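Local atomic coordinates of Red carotenoid protein (RCP) (Nostoc sp., PDB entry 5FCY), a protein that binds carotenoids, beta-carotene among them, as a soluble cyanobacterial protein of the orange carotenoid protein N-terminal family, and probably serves in photoprotection. Residues 64-78 with 101-115. Numbering follows the deposited sequence.
Sequences KELNHEQQLQLQRDL and FWYLLSQGMDNATIV. With BCR (beta-carotene), chain B.
Gln-71 reaches from helix 68-78 to the chain that follows helix 101-110 and accepts, through OE1, the backbone N-H of Val-115. The N to OE1 distance is 2.6 Å; the N lies almost on the extension of the Gln-71 carbonyl bond (171°), while the N-H itself points somewhat off OE1. Extended beyond CG, the chain carries its amide across to the loop; a long side chain with a polar end suits a buried place where a backbone N-H needs an acceptor. OE1 also lies 3.5 Å from Ile-114 CG2. Cut back to an alanine, this position would probably leave the Val-115 N-H without its acceptor and open a gap beside Ile-114. Next to this bond, branched Val-115 sets its CB 3.6 Å from the carbonyl O of His-68.

One turn further along, Gln-75 lies obliquely by the indole of Trp-102, its amide plane 60° from the ring, CB near CH2 and OE1 3.4 Å from CZ3; its NE2 makes a weak bond back to Gln-71 O. Leu-78 closes the packed end, its CD1 methyl 3.7 Å from Phe-101 CE2 and also against Trp-102 CZ2, where large flat rings bridge helix axes 13.0 Å apart. Trp-102 NE1 is tied to Tyr-90, which helps fix the ring.

The other end is looser and faces solvent. Lys-64 crosses Thr-113 at a slant, CD 3.7 Å from CG2, and sets CB against Ile-114 CD1; His-68 offers little more than its CB to Val-115. Both are exposed, and their polar ends suit a rim where they can stay in water.

The helices run nearly antiparallel, at 151°, and beta-carotene passes over one side of the pair: Leu-72 CD2 comes within 3.3 Å of BCR C32, while Trp-102, Leu-105 and Met-109 line the polyene. Helices lining a carotenoid pocket in this way are consistent with the all-helical fold of the orange carotenoid protein N-terminal family.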
ATOM      1  N   LYS A  64      11.541  -0.100   9.169  1.00 56.07           N
ATOM      2  CA  LYS A  64      12.049  -1.329   9.764  1.00 57.66           C
ATOM      3  C   LYS A  64      12.873  -1.068  11.017  1.00 58.73           C
ATOM      4  O   LYS A  64      13.168  -2.017  11.751  1.00 59.25           O
ATOM      5  CB  LYS A  64      12.874  -2.109   8.735  1.00 57.67           C
ATOM      6  CG  LYS A  64      14.250  -1.536   8.437  1.00 57.78           C
ATOM      7  CD  LYS A  64      14.730  -1.978   7.057  1.00 57.51           C
ATOM      8  CE  LYS A  64      16.245  -2.107   6.987  1.00 60.76           C
ATOM      9  NZ  LYS A  64      16.744  -3.346   7.657  1.00 62.61           N
ATOM     10  N   GLU A  65      13.241   0.186  11.281  1.00 58.92           N
ATOM     11  CA  GLU A  65      13.913   0.546  12.522  1.00 60.16           C
ATOM     12  C   GLU A  65      12.954   0.633  13.702  1.00 60.49           C
ATOM     13  O   GLU A  65      13.407   0.832  14.833  1.00 60.90           O
ATOM     14  CB  GLU A  65      14.637   1.883  12.346  1.00 60.44           C
ATOM     15  CG  GLU A  65      15.644   2.206  13.434  1.00 63.28           C
ATOM     16  CD  GLU A  65      16.361   3.515  13.177  1.00 65.09           C
ATOM     17  OE1 GLU A  65      16.016   4.194  12.185  1.00 63.40           O
ATOM     18  OE2 GLU A  65      17.267   3.866  13.963  1.00 66.07           O
ATOM     19  N   LEU A  66      11.652   0.492  13.469  1.00 60.26           N
ATOM     20  CA  LEU A  66      10.663   0.516  14.534  1.00 60.96           C
ATOM     21  C   LEU A  66      10.345  -0.902  14.998  1.00 61.62           C
ATOM     22  O   LEU A  66      10.825  -1.893  14.444  1.00 61.38           O
ATOM     23  CB  LEU A  66       9.380   1.204  14.063  1.00 60.07           C
ATOM     24  CG  LEU A  66       9.492   2.645  13.566  1.00 59.76           C
ATOM     25  CD1 LEU A  66       8.152   3.110  13.020  1.00 58.82           C
ATOM     26  CD2 LEU A  66       9.971   3.569  14.673  1.00 59.61           C
ATOM     27  N   ASN A  67       9.519  -0.988  16.037  1.00 62.62           N
ATOM     28  CA  ASN A  67       9.008  -2.276  16.475  1.00 63.16           C
ATOM     29  C   ASN A  67       7.935  -2.768  15.513  1.00 61.47           C
ATOM     30  O   ASN A  67       7.232  -1.980  14.873  1.00 60.54           O
ATOM     31  CB  ASN A  67       8.441  -2.179  17.890  1.00 64.13           C
ATOM     32  CG  ASN A  67       9.518  -1.954  18.931  1.00 64.58           C
ATOM     33  OD1 ASN A  67      10.691  -2.255  18.699  1.00 64.07           O
ATOM     34  ND2 ASN A  67       9.128  -1.431  20.088  1.00 63.32           N
ATOM     35  N   HIS A  68       7.812  -4.092  15.418  1.00 61.21           N
ATOM     36  CA  HIS A  68       6.892  -4.685  14.455  1.00 60.66           C
ATOM     37  C   HIS A  68       5.495  -4.096  14.590  1.00 59.93           C
ATOM     38  O   HIS A  68       4.793  -3.906  13.590  1.00 58.95           O
ATOM     39  CB  HIS A  68       6.857  -6.202  14.639  1.00 60.71           C
ATOM     40  CG  HIS A  68       8.203  -6.850  14.556  1.00 61.43           C
ATOM     41  ND1 HIS A  68       8.647  -7.769  15.484  1.00 59.95           N
ATOM     42  CD2 HIS A  68       9.206  -6.710  13.658  1.00 62.15           C
ATOM     43  CE1 HIS A  68       9.864  -8.167  15.159  1.00 61.03           C
ATOM     44  NE2 HIS A  68      10.227  -7.540  14.054  1.00 63.68           N
ATOM     45  N   GLU A  69       5.077  -3.788  15.819  1.00 59.99           N
ATOM     46  CA  GLU A  69       3.753  -3.206  16.019  1.00 58.73           C
ATOM     47  C   GLU A  69       3.665  -1.821  15.393  1.00 57.36           C
ATOM     48  O   GLU A  69       2.705  -1.512  14.676  1.00 55.76           O
ATOM     49  CB  GLU A  69       3.423  -3.143  17.511  1.00 58.80           C
ATOM     50  CG  GLU A  69       2.327  -4.109  17.925  1.00 56.32           C
ATOM     51  CD  GLU A  69       0.984  -3.756  17.325  1.00 55.06           C
ATOM     52  OE1 GLU A  69       0.485  -2.643  17.589  1.00 55.44           O
ATOM     53  OE2 GLU A  69       0.432  -4.593  16.580  1.00 54.48           O
ATOM     54  N   GLN A  70       4.661  -0.972  15.652  1.00 58.88           N
ATOM     55  CA  GLN A  70       4.652   0.370  15.082  1.00 58.24           C
ATOM     56  C   GLN A  70       4.722   0.332  13.562  1.00 55.63           C
ATOM     57  O   GLN A  70       4.139   1.194  12.893  1.00 53.09           O
ATOM     58  CB  GLN A  70       5.813   1.181  15.655  1.00 60.26           C
ATOM     59  CG  GLN A  70       5.689   1.444  17.144  1.00 60.68           C
ATOM     60  CD  GLN A  70       7.029   1.695  17.800  1.00 61.28           C
ATOM     61  OE1 GLN A  70       7.538   0.850  18.534  1.00 62.31           O
ATOM     62  NE2 GLN A  70       7.608   2.862  17.539  1.00 59.61           N
ATOM     63  N   GLN A  71       5.428  -0.653  12.998  1.00 56.33           N
ATOM     64  CA  GLN A  71       5.430  -0.832  11.550  1.00 54.41           C
ATOM     65  C   GLN A  71       4.009  -0.941  11.015  1.00 51.07           C
ATOM     66  O   GLN A  71       3.679  -0.365   9.972  1.00 48.18           O
ATOM     67  CB  GLN A  71       6.232  -2.080  11.174  1.00 55.97           C
ATOM     68  CG  GLN A  71       7.688  -2.045  11.610  1.00 57.92           C
ATOM     69  CD  GLN A  71       8.434  -3.315  11.250  1.00 58.89           C
ATOM     70  OE1 GLN A  71       7.835  -4.303  10.823  1.00 58.22           O
ATOM     71  NE2 GLN A  71       9.752  -3.294  11.417  1.00 59.40           N
ATOM     72  N   LEU A  72       3.154  -1.678  11.723  1.00 51.86           N
ATOM     73  CA  LEU A  72       1.764  -1.809  11.305  1.00 49.67           C
ATOM     74  C   LEU A  72       1.027  -0.484  11.431  1.00 47.87           C
ATOM     75  O   LEU A  72       0.284  -0.085  10.527  1.00 46.34           O
ATOM     76  CB  LEU A  72       1.067  -2.879  12.142  1.00 49.54           C
ATOM     77  CG  LEU A  72      -0.454  -2.877  12.002  1.00 47.70           C
ATOM     78  CD1 LEU A  72      -0.824  -3.040  10.539  1.00 46.54           C
ATOM     79  CD2 LEU A  72      -1.081  -3.963  12.850  1.00 48.49           C
ATOM     80  N   GLN A  73       1.204   0.204  12.558  1.00 48.59           N
ATOM     81  CA  GLN A  73       0.433   1.415  12.805  1.00 46.97           C
ATOM     82  C   GLN A  73       0.761   2.506  11.795  1.00 45.68           C
ATOM     83  O   GLN A  73      -0.111   3.313  11.452  1.00 45.03           O
ATOM     84  CB  GLN A  73       0.679   1.913  14.230  1.00 48.24           C
ATOM     85  CG  GLN A  73      -0.298   2.983  14.682  1.00 47.01           C
ATOM     86  CD  GLN A  73      -1.743   2.532  14.571  1.00 47.42           C
ATOM     87  OE1 GLN A  73      -2.088   1.418  14.963  1.00 47.66           O
ATOM     88  NE2 GLN A  73      -2.591   3.391  14.016  1.00 47.72           N
ATOM     89  N   LEU A  74       2.001   2.549  11.305  1.00 45.93           N
ATOM     90  CA  LEU A  74       2.353   3.535  10.289  1.00 44.61           C
ATOM     91  C   LEU A  74       1.544   3.318   9.017  1.00 42.72           C
ATOM     92  O   LEU A  74       0.922   4.252   8.497  1.00 41.83           O
ATOM     93  CB  LEU A  74       3.848   3.472   9.982  1.00 44.57           C
ATOM     94  CG  LEU A  74       4.303   4.403   8.853  1.00 43.27           C
ATOM     95  CD1 LEU A  74       4.235   5.858   9.291  1.00 42.64           C
ATOM     96  CD2 LEU A  74       5.695   4.039   8.390  1.00 44.57           C
ATOM     97  N   GLN A  75       1.554   2.091   8.492  1.00 42.86           N
ATOM     98  CA  GLN A  75       0.833   1.812   7.255  1.00 41.88           C
ATOM     99  C   GLN A  75      -0.645   2.148   7.399  1.00 41.21           C
ATOM    100  O   GLN A  75      -1.247   2.736   6.496  1.00 40.44           O
ATOM    101  CB  GLN A  75       1.024   0.349   6.860  1.00 41.13           C
ATOM    102  CG  GLN A  75       2.476  -0.047   6.678  1.00 41.52           C
ATOM    103  CD  GLN A  75       2.643  -1.512   6.329  1.00 42.72           C
ATOM    104  OE1 GLN A  75       2.205  -1.967   5.272  1.00 42.24           O
ATOM    105  NE2 GLN A  75       3.275  -2.262   7.225  1.00 44.58           N
ATOM    106  N   ARG A  76      -1.246   1.785   8.533  1.00 42.84           N
ATOM    107  CA  ARG A  76      -2.608   2.219   8.828  1.00 43.35           C
ATOM    108  C   ARG A  76      -2.701   3.739   8.846  1.00 42.94           C
ATOM    109  O   ARG A  76      -3.605   4.327   8.241  1.00 42.29           O
ATOM    110  CB  ARG A  76      -3.060   1.649  10.170  1.00 45.19           C
ATOM    111  CG  ARG A  76      -3.069   0.137  10.248  1.00 45.18           C
ATOM    112  CD  ARG A  76      -3.282  -0.320  11.680  1.00 46.30           C
ATOM    113  NE  ARG A  76      -3.887  -1.645  11.759  1.00 45.75           N
ATOM    114  CZ  ARG A  76      -4.207  -2.250  12.898  1.00 45.03           C
ATOM    115  NH1 ARG A  76      -3.978  -1.651  14.057  1.00 46.10           N
ATOM    116  NH2 ARG A  76      -4.755  -3.456  12.880  1.00 44.42           N
ATOM    117  N   ASP A  77      -1.772   4.393   9.550  1.00 42.91           N
ATOM    118  CA  ASP A  77      -1.792   5.847   9.649  1.00 43.16           C
ATOM    119  C   ASP A  77      -1.626   6.511   8.287  1.00 42.31           C
ATOM    120  O   ASP A  77      -2.137   7.615   8.071  1.00 42.01           O
ATOM    121  CB  ASP A  77      -0.696   6.317  10.605  1.00 43.72           C
ATOM    122  CG  ASP A  77      -1.026   6.035  12.062  1.00 45.30           C
ATOM    123  OD1 ASP A  77      -2.223   5.900  12.395  1.00 46.99           O
ATOM    124  OD2 ASP A  77      -0.086   5.953  12.879  1.00 45.85           O
ATOM    125  N   LEU A  78      -0.917   5.864   7.357  1.00 41.40           N
ATOM    126  CA  LEU A  78      -0.791   6.427   6.016  1.00 40.68           C
ATOM    127  C   LEU A  78      -2.114   6.351   5.267  1.00 40.07           C
ATOM    128  O   LEU A  78      -2.473   7.281   4.534  1.00 39.82           O
ATOM    129  CB  LEU A  78       0.307   5.703   5.235  1.00 40.28           C
ATOM    130  CG  LEU A  78       1.738   5.808   5.769  1.00 39.39           C
ATOM    131  CD1 LEU A  78       2.700   5.126   4.811  1.00 38.75           C
ATOM    132  CD2 LEU A  78       2.150   7.251   6.009  1.00 39.07           C
ATOM    133  N   PHE A 101       8.131   3.074  -2.219  1.00 38.63           N
ATOM    134  CA  PHE A 101       8.114   2.826  -0.781  1.00 39.15           C
ATOM    135  C   PHE A 101       7.197   1.660  -0.438  1.00 39.57           C
ATOM    136  O   PHE A 101       7.569   0.768   0.334  1.00 40.30           O
ATOM    137  CB  PHE A 101       7.674   4.089  -0.045  1.00 38.82           C
ATOM    138  CG  PHE A 101       7.314   3.856   1.394  1.00 39.76           C
ATOM    139  CD1 PHE A 101       8.301   3.669   2.347  1.00 41.55           C
ATOM    140  CD2 PHE A 101       5.990   3.830   1.796  1.00 38.37           C
ATOM    141  CE1 PHE A 101       7.974   3.456   3.672  1.00 42.26           C
ATOM    142  CE2 PHE A 101       5.656   3.619   3.120  1.00 39.46           C
ATOM    143  CZ  PHE A 101       6.650   3.431   4.059  1.00 40.30           C
ATOM    144  N   TRP A 102       5.989   1.649  -1.001  1.00 38.63           N
ATOM    145  CA  TRP A 102       5.065   0.558  -0.721  1.00 39.28           C
ATOM    146  C   TRP A 102       5.575  -0.766  -1.275  1.00 41.23           C
ATOM    147  O   TRP A 102       5.250  -1.826  -0.732  1.00 42.47           O
ATOM    148  CB  TRP A 102       3.680   0.885  -1.281  1.00 38.36           C
ATOM    149  CG  TRP A 102       2.873   1.736  -0.359  1.00 37.50           C
ATOM    150  CD1 TRP A 102       2.656   3.076  -0.459  1.00 36.91           C
ATOM    151  CD2 TRP A 102       2.182   1.303   0.820  1.00 37.33           C
ATOM    152  NE1 TRP A 102       1.867   3.508   0.582  1.00 36.63           N
ATOM    153  CE2 TRP A 102       1.564   2.438   1.381  1.00 36.27           C
ATOM    154  CE3 TRP A 102       2.026   0.066   1.453  1.00 38.69           C
ATOM    155  CZ2 TRP A 102       0.803   2.373   2.543  1.00 36.80           C
ATOM    156  CZ3 TRP A 102       1.267   0.003   2.608  1.00 38.59           C
ATOM    157  CH2 TRP A 102       0.666   1.149   3.141  1.00 38.41           C
ATOM    158  N   TYR A 103       6.374  -0.730  -2.342  1.00 41.39           N
ATOM    159  CA  TYR A 103       6.984  -1.958  -2.844  1.00 43.05           C
ATOM    160  C   TYR A 103       8.019  -2.497  -1.862  1.00 44.08           C
ATOM    161  O   TYR A 103       8.014  -3.687  -1.531  1.00 45.30           O
ATOM    162  CB  TYR A 103       7.627  -1.713  -4.208  1.00 43.89           C
ATOM    163  CG  TYR A 103       8.300  -2.945  -4.767  1.00 45.50           C
ATOM    164  CD1 TYR A 103       7.551  -4.003  -5.258  1.00 46.62           C
ATOM    165  CD2 TYR A 103       9.684  -3.052  -4.792  1.00 46.78           C
ATOM    166  CE1 TYR A 103       8.159  -5.138  -5.765  1.00 49.38           C
ATOM    167  CE2 TYR A 103      10.302  -4.181  -5.298  1.00 49.44           C
ATOM    168  CZ  TYR A 103       9.535  -5.221  -5.783  1.00 50.59           C
ATOM    169  OH  TYR A 103      10.142  -6.351  -6.290  1.00 52.75           O
ATOM    170  N   LEU A 104       8.923  -1.632  -1.392  1.00 43.61           N
ATOM    171  CA  LEU A 104       9.945  -2.065  -0.445  1.00 44.81           C
ATOM    172  C   LEU A 104       9.329  -2.610   0.836  1.00 46.52           C
ATOM    173  O   LEU A 104       9.930  -3.464   1.497  1.00 48.16           O
ATOM    174  CB  LEU A 104      10.889  -0.908  -0.125  1.00 44.94           C
ATOM    175  CG  LEU A 104      11.606  -0.272  -1.318  1.00 44.08           C
ATOM    176  CD1 LEU A 104      12.558   0.804  -0.838  1.00 46.33           C
ATOM    177  CD2 LEU A 104      12.348  -1.316  -2.140  1.00 46.17           C
ATOM    178  N   LEU A 105       8.143  -2.122   1.213  1.00 45.43           N
ATOM    179  CA  LEU A 105       7.437  -2.707   2.347  1.00 45.80           C
ATOM    180  C   LEU A 105       7.055  -4.151   2.062  1.00 47.39           C
ATOM    181  O   LEU A 105       7.207  -5.023   2.924  1.00 49.34           O
ATOM    182  CB  LEU A 105       6.189  -1.891   2.678  1.00 44.33           C
ATOM    183  CG  LEU A 105       6.373  -0.473   3.219  1.00 42.50           C
ATOM    184  CD1 LEU A 105       5.010   0.155   3.456  1.00 40.85           C
ATOM    185  CD2 LEU A 105       7.196  -0.464   4.497  1.00 43.95           C
ATOM    186  N   SER A 106       6.553  -4.424   0.857  1.00 47.20           N
ATOM    187  CA  SER A 106       6.178  -5.789   0.511  1.00 49.09           C
ATOM    188  C   SER A 106       7.402  -6.695   0.448  1.00 50.62           C
ATOM    189  O   SER A 106       7.357  -7.840   0.913  1.00 52.07           O
ATOM    190  CB  SER A 106       5.420  -5.805  -0.817  1.00 48.01           C
ATOM    191  OG  SER A 106       6.151  -5.144  -1.834  1.00 48.12           O
ATOM    192  N   GLN A 107       8.504  -6.204  -0.121  1.00 50.33           N
ATOM    193  CA  GLN A 107       9.743  -6.975  -0.105  1.00 52.37           C
ATOM    194  C   GLN A 107      10.215  -7.211   1.325  1.00 53.57           C
ATOM    195  O   GLN A 107      10.567  -8.335   1.699  1.00 54.86           O
ATOM    196  CB  GLN A 107      10.824  -6.261  -0.916  1.00 51.57           C
ATOM    197  CG  GLN A 107      10.851  -6.643  -2.380  1.00 52.74           C
ATOM    198  CD  GLN A 107      12.108  -6.162  -3.072  1.00 54.09           C
ATOM    199  OE1 GLN A 107      12.927  -5.461  -2.478  1.00 54.05           O
ATOM    200  NE2 GLN A 107      12.273  -6.543  -4.332  1.00 55.67           N
ATOM    201  N   GLY A 108      10.226  -6.155   2.141  1.00 52.47           N
ATOM    202  CA  GLY A 108      10.614  -6.293   3.532  1.00 54.46           C
ATOM    203  C   GLY A 108       9.749  -7.261   4.313  1.00 55.69           C
ATOM    204  O   GLY A 108      10.160  -7.720   5.384  1.00 57.04           O
ATOM    205  N   MET A 109       8.559  -7.580   3.804  1.00 54.55           N
ATOM    206  CA  MET A 109       7.680  -8.549   4.446  1.00 55.13           C
ATOM    207  C   MET A 109       7.994  -9.978   4.017  1.00 55.85           C
ATOM    208  O   MET A 109       7.960 -10.893   4.846  1.00 56.67           O
ATOM    209  CB  MET A 109       6.217  -8.215   4.136  1.00 53.44           C
ATOM    210  CG  MET A 109       5.712  -6.960   4.841  1.00 52.81           C
ATOM    211  SD  MET A 109       4.063  -6.444   4.326  1.00 48.03           S
ATOM    212  CE  MET A 109       3.056  -7.739   5.044  1.00 48.57           C
ATOM    213  N   ASP A 110       8.298 -10.192   2.733  1.00 55.81           N
ATOM    214  CA  ASP A 110       8.731 -11.513   2.288  1.00 56.79           C
ATOM    215  C   ASP A 110      10.064 -11.899   2.913  1.00 57.14           C
ATOM    216  O   ASP A 110      10.315 -13.085   3.152  1.00 57.81           O
ATOM    217  CB  ASP A 110       8.837 -11.554   0.762  1.00 55.94           C
ATOM    218  CG  ASP A 110       7.526 -11.918   0.091  1.00 54.71           C
ATOM    219  OD1 ASP A 110       6.722 -12.654   0.702  1.00 54.93           O
ATOM    220  OD2 ASP A 110       7.305 -11.477  -1.056  1.00 54.00           O
ATOM    221  N   ASN A 111      10.927 -10.921   3.179  1.00 57.53           N
ATOM    222  CA  ASN A 111      12.220 -11.162   3.802  1.00 58.12           C
ATOM    223  C   ASN A 111      12.166 -11.068   5.322  1.00 58.83           C
ATOM    224  O   ASN A 111      13.218 -11.037   5.966  1.00 60.41           O
ATOM    225  CB  ASN A 111      13.257 -10.172   3.262  1.00 57.44           C
ATOM    226  CG  ASN A 111      13.345 -10.189   1.748  1.00 58.69           C
ATOM    227  OD1 ASN A 111      12.892 -11.134   1.101  1.00 59.25           O
ATOM    228  ND2 ASN A 111      13.931  -9.144   1.175  1.00 57.61           N
ATOM    229  N   ALA A 112      10.971 -11.018   5.905  1.00 58.63           N
ATOM    230  CA  ALA A 112      10.771 -10.976   7.352  1.00 59.65           C
ATOM    231  C   ALA A 112      11.318  -9.706   7.992  1.00 59.95           C
ATOM    232  O   ALA A 112      11.424  -9.637   9.224  1.00 60.71           O
ATOM    233  CB  ALA A 112      11.389 -12.203   8.035  1.00 60.52           C
ATOM    234  N   THR A 113      11.672  -8.694   7.196  1.00 59.53           N
ATOM    235  CA  THR A 113      12.148  -7.436   7.761  1.00 59.39           C
ATOM    236  C   THR A 113      11.002  -6.593   8.309  1.00 59.00           C
ATOM    237  O   THR A 113      11.179  -5.884   9.307  1.00 59.33           O
ATOM    238  CB  THR A 113      12.916  -6.639   6.707  1.00 59.18           C
ATOM    239  OG1 THR A 113      13.811  -7.508   6.003  1.00 60.86           O
ATOM    240  CG2 THR A 113      13.715  -5.528   7.362  1.00 59.43           C
ATOM    241  N   ILE A 114       9.837  -6.650   7.673  1.00 58.11           N
ATOM    242  CA  ILE A 114       8.654  -5.929   8.119  1.00 57.50           C
ATOM    243  C   ILE A 114       7.662  -6.934   8.682  1.00 56.73           C
ATOM    244  O   ILE A 114       7.596  -8.086   8.235  1.00 56.36           O
ATOM    245  CB  ILE A 114       8.026  -5.115   6.967  1.00 56.12           C
ATOM    246  CG1 ILE A 114       9.082  -4.223   6.309  1.00 55.31           C
ATOM    247  CG2 ILE A 114       6.856  -4.277   7.466  1.00 55.52           C
ATOM    248  CD1 ILE A 114       9.770  -3.253   7.257  1.00 56.28           C
ATOM    249  N   VAL A 115       6.893  -6.492   9.673  1.00 56.59           N
ATOM    250  CA  VAL A 115       5.926  -7.343  10.365  1.00 56.17           C
ATOM    251  C   VAL A 115       5.220  -8.220   9.336  1.00 54.62           C
ATOM    252  O   VAL A 115       4.788  -7.715   8.290  1.00 54.64           O
ATOM    253  CB  VAL A 115       4.923  -6.504  11.173  1.00 57.96           C
ATOM    254  CG1 VAL A 115       4.063  -5.632  10.253  1.00 56.26           C
ATOM    255  CG2 VAL A 115       4.055  -7.403  12.052  1.00 57.45           C
TER
HETATM  256  C1  BCR B 201      -2.375  -7.265  10.056  1.00 47.63           C
HETATM  257  C2  BCR B 201      -3.368  -8.283  10.611  1.00 46.46           C
HETATM  258  C3  BCR B 201      -4.818  -8.016  10.220  1.00 46.42           C
HETATM  259  C4  BCR B 201      -4.919  -7.398   8.831  1.00 46.21           C
HETATM  260  C5  BCR B 201      -3.645  -7.636   8.060  1.00 47.04           C
HETATM  261  C6  BCR B 201      -2.510  -7.139   8.550  1.00 46.71           C
HETATM  262  C7  BCR B 201      -1.417  -6.501   7.745  1.00 46.24           C
HETATM  263  C8  BCR B 201      -1.401  -6.310   6.409  1.00 46.34           C
HETATM  264  C9  BCR B 201      -0.248  -5.654   5.721  1.00 45.73           C
HETATM  265  C10 BCR B 201      -0.269  -5.537   4.368  1.00 44.88           C
HETATM  266  C11 BCR B 201       0.789  -4.910   3.555  1.00 45.38           C
HETATM  267  C33 BCR B 201      -3.702  -8.469   6.825  1.00 48.18           C
HETATM  268  C31 BCR B 201      -0.978  -7.720  10.473  1.00 48.20           C
HETATM  269  C32 BCR B 201      -2.696  -5.915  10.674  1.00 48.49           C
HETATM  270  C34 BCR B 201       0.894  -5.154   6.566  1.00 45.94           C
HETATM  271  C12 BCR B 201       0.657  -4.829   2.220  1.00 45.32           C
HETATM  272  C13 BCR B 201       1.681  -4.201   1.345  1.00 45.46           C
HETATM  273  C14 BCR B 201       1.468  -4.170   0.002  1.00 44.90           C
HETATM  274  C15 BCR B 201       2.386  -3.579  -0.982  1.00 44.04           C
HETATM  275  C16 BCR B 201       2.123  -3.600  -2.297  1.00 44.19           C
HETATM  276  C17 BCR B 201       3.078  -2.994  -3.237  1.00 44.43           C
HETATM  277  C18 BCR B 201       2.918  -2.969  -4.575  1.00 44.65           C
HETATM  278  C19 BCR B 201       3.976  -2.301  -5.378  1.00 44.35           C
HETATM  279  C20 BCR B 201       3.919  -2.128  -6.705  1.00 44.61           C
HETATM  280  C21 BCR B 201       5.018  -1.446  -7.404  1.00 44.99           C
HETATM  281  C22 BCR B 201       5.041  -1.267  -8.739  1.00 44.69           C
HETATM  282  C23 BCR B 201       6.226  -0.584  -9.332  1.00 45.32           C
HETATM  283  C24 BCR B 201       6.412  -0.451 -10.651  1.00 46.00           C
HETATM  284  C25 BCR B 201       7.601   0.214 -11.259  1.00 47.62           C
HETATM  285  C26 BCR B 201       8.632   0.683 -10.554  1.00 47.67           C
HETATM  286  C27 BCR B 201       8.979   2.149 -10.670  1.00 47.13           C
HETATM  287  C28 BCR B 201       8.524   2.664 -12.030  1.00 47.13           C
HETATM  288  C29 BCR B 201       8.615   1.573 -13.091  1.00 46.08           C
HETATM  289  C30 BCR B 201       7.708   0.388 -12.760  1.00 46.68           C
HETATM  290  C35 BCR B 201       2.900  -3.616   2.003  1.00 45.98           C
HETATM  291  C36 BCR B 201       1.700  -3.604  -5.188  1.00 45.66           C
HETATM  292  C37 BCR B 201       3.887  -1.791  -9.548  1.00 44.79           C
HETATM  293  C38 BCR B 201       9.510  -0.228  -9.733  1.00 47.33           C
HETATM  294  C39 BCR B 201       8.292  -0.895 -13.335  1.00 46.53           C
HETATM  295  C40 BCR B 201       6.345   0.640 -13.394  1.00 45.95           C